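Local coordinates for protein transcription factor SKN7 (Chaetomium thermophilum, PDB 5D5W) that binds heat-shock-element DNA through its HSF-type winged helix-turn-helix domain and acts as a transcription factor, probably in osmotic and oxidative stress responses, at a contact of chain A with DNA. Coordinates in Å, arbitrary orientation; residue numbers count along the deposited sequence, not the author numbering.

A contact of chain A with DNA. Residues 3-4, 47, 58, 61-62. With nucleotides of chain B.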
# COMPACT_ATOMS: atom_id res chain seq x y z
N ASP A 3 11.64 2.22 19.92
CA ASP A 3 11.37 0.82 19.56
C ASP A 3 11.35 0.60 18.05
O ASP A 3 11.95 -0.36 17.54
CB ASP A 3 10.03 0.38 20.18
CG ASP A 3 9.85 -1.13 20.19
OD1 ASP A 3 9.79 -1.72 19.09
OD2 ASP A 3 9.76 -1.71 21.29
N PHE A 4 10.65 1.49 17.35
CA PHE A 4 10.51 1.42 15.89
C PHE A 4 11.85 1.51 15.19
O PHE A 4 12.13 0.73 14.29
CB PHE A 4 9.60 2.57 15.40
CG PHE A 4 9.45 2.64 13.90
CD1 PHE A 4 8.61 1.77 13.23
CD2 PHE A 4 10.13 3.60 13.17
CE1 PHE A 4 8.46 1.84 11.85
CE2 PHE A 4 9.99 3.68 11.80
CZ PHE A 4 9.15 2.79 11.14
N PHE A 47 6.90 -6.55 13.05
CA PHE A 47 5.85 -5.63 13.50
C PHE A 47 4.53 -6.36 13.72
O PHE A 47 4.45 -7.58 13.56
CB PHE A 47 5.71 -4.49 12.49
CG PHE A 47 6.96 -3.65 12.37
CD1 PHE A 47 7.27 -2.70 13.34
CD2 PHE A 47 7.82 -3.81 11.30
CE1 PHE A 47 8.41 -1.93 13.24
CE2 PHE A 47 8.97 -3.04 11.20
CZ PHE A 47 9.27 -2.10 12.17
N GLN A 58 4.42 5.08 10.09
CA GLN A 58 5.42 5.14 11.15
C GLN A 58 6.69 5.87 10.71
O GLN A 58 7.31 6.57 11.50
CB GLN A 58 5.81 3.72 11.60
CG GLN A 58 4.85 3.07 12.60
CD GLN A 58 4.98 3.66 13.99
OE1 GLN A 58 4.52 4.78 14.25
NE2 GLN A 58 5.59 2.92 14.90
N LYS A 61 5.89 9.42 10.80
CA LYS A 61 5.63 9.79 12.19
C LYS A 61 6.93 10.11 12.92
O LYS A 61 6.97 11.01 13.73
CB LYS A 61 4.90 8.66 12.93
CG LYS A 61 3.90 9.13 13.98
CD LYS A 61 3.11 7.95 14.54
CE LYS A 61 1.90 8.40 15.37
NZ LYS A 61 1.43 7.36 16.34
N TYR A 62 7.98 9.35 12.63
CA TYR A 62 9.31 9.56 13.21
C TYR A 62 10.26 10.37 12.31
O TYR A 62 11.48 10.33 12.47
CB TYR A 62 9.96 8.21 13.52
CG TYR A 62 9.44 7.53 14.76
CD1 TYR A 62 10.19 7.48 15.92
CD2 TYR A 62 8.20 6.92 14.76
CE1 TYR A 62 9.72 6.84 17.05
CE2 TYR A 62 7.73 6.27 15.89
CZ TYR A 62 8.49 6.24 17.02
OH TYR A 62 8.01 5.60 18.13
O5' DG B 1 6.34 6.72 22.19
C5' DG B 1 5.47 5.90 23.01
C4' DG B 1 4.83 4.81 22.18
O4' DG B 1 3.54 4.30 22.58
C3' DG B 1 4.89 4.76 20.65
O3' DG B 1 5.46 3.52 20.24
C2' DG B 1 3.42 4.82 20.27
C1' DG B 1 2.74 4.09 21.42
N9 DG B 1 1.39 4.56 21.73
C8 DG B 1 1.03 5.78 22.24
N7 DG B 1 -0.25 5.90 22.43
C5 DG B 1 -0.78 4.68 22.02
C6 DG B 1 -2.11 4.22 22.00
O6 DG B 1 -3.14 4.82 22.34
N1 DG B 1 -2.20 2.92 21.51
C2 DG B 1 -1.13 2.16 21.10
N2 DG B 1 -1.41 0.92 20.65
N3 DG B 1 0.13 2.58 21.12
C4 DG B 1 0.23 3.84 21.59
P DG B 2 5.81 3.27 18.71
OP1 DG B 2 7.03 2.41 18.66
OP2 DG B 2 5.77 4.57 17.99
O5' DG B 2 4.60 2.38 18.19
C5' DG B 2 4.39 1.06 18.71
C4' DG B 2 3.25 0.37 18.00
O4' DG B 2 1.98 0.96 18.37
C3' DG B 2 3.29 0.40 16.48
O3' DG B 2 2.80 -0.87 16.04
C2' DG B 2 2.38 1.56 16.14
C1' DG B 2 1.31 1.45 17.21
N9 DG B 2 0.61 2.67 17.59
C8 DG B 2 1.18 3.89 17.90
N7 DG B 2 0.31 4.79 18.25
C5 DG B 2 -0.91 4.12 18.20
C6 DG B 2 -2.22 4.59 18.48
O6 DG B 2 -2.58 5.71 18.85
N1 DG B 2 -3.17 3.59 18.28
C2 DG B 2 -2.89 2.30 17.87
N2 DG B 2 -3.95 1.48 17.75
N3 DG B 2 -1.67 1.86 17.62
C4 DG B 2 -0.74 2.81 17.80
P DT B 3 2.84 -1.28 14.51
OP1 DT B 3 3.23 -2.71 14.45
OP2 DT B 3 3.62 -0.26 13.76
O5' DT B 3 1.31 -1.15 14.08
C5' DT B 3 0.33 -1.98 14.71
C4' DT B 3 -1.05 -1.57 14.29
O4' DT B 3 -1.34 -0.25 14.81
C3' DT B 3 -1.26 -1.48 12.77
O3' DT B 3 -2.36 -2.31 12.42
C2' DT B 3 -1.54 -0.01 12.52
C1' DT B 3 -2.08 0.46 13.85
N1 DT B 3 -1.90 1.90 14.13
C2 DT B 3 -2.99 2.66 14.52
O2 DT B 3 -4.12 2.20 14.62
N3 DT B 3 -2.71 3.97 14.78
C4 DT B 3 -1.48 4.60 14.67
O4 DT B 3 -1.38 5.80 14.92
C5 DT B 3 -0.39 3.75 14.27
C7 DT B 3 0.98 4.33 14.15
C6 DT B 3 -0.65 2.46 14.03
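Helix 52-61, the recognition helix of the HSF-type helix-turn-helix domain, lies along the major groove at DG2 and DT3 of DNA chain B, with the neighbouring phosphates met from the backbone side. The strand enters with DG1, whose 3'-oxygen leads into the phosphate of DG2, where the grip is firmest. Tyr62, just beyond the helix, reaches this phosphate with the tip of its phenol: the hydroxyl OH donates a short hydrogen bond of 2.5 Å to the non-bridging oxygen OP2, which lies in the plane of the ring at its edge. CG of Tyr62 is anti to its own carbonyl carbon (chi1 -77°), and Phe4 CB lies over one ring face toward the rim, 4.1 Å above the plane, and may help to hold the ring. On the other non-bridging oxygen, the start of helix 3-12 comes close, the backbone N of Phe4 standing 4.0 Å from OP1; its amino-terminal dipole may favour the phosphate charge.

Gln58 runs alongside the backbone between the DG2 and DT3 phosphates, its chain bent at chi2 (-74°). Its amide NE2 is 3.5 Å from O5' of DG2, a polar approach rather than a hydrogen bond, and CD rests against the sugar carbon C2'. At the DT3 phosphate, Phe47 makes a van der Waals contact, CB 3.6 Å from OP1. Beyond it, Gln58 OE1 lies 3.6 Å from the thymine methyl C7 of DT3, and also in plane at the edge of the Tyr62 ring. An alanine here would remove the amide between sugar and methyl, and would probably weaken the fit to backbone and thymine and the support of the Tyr62 edge.

Deeper in the groove, Lys61 extends beyond CG, setting NZ 3.4 Å from N7 on the Hoogsteen edge of DG2 and 3.5 Å from O4 of DT3; neither counts as a hydrogen bond, but its probable positive charge would suit both acceptors. The Tyr62 bond, with the looser phosphate approaches of Phe4 and Phe47, is likely to help place the recognition helix, while Gln58 and Lys61 meet base edges, as suits sequence-specific binding to the heat-shock element.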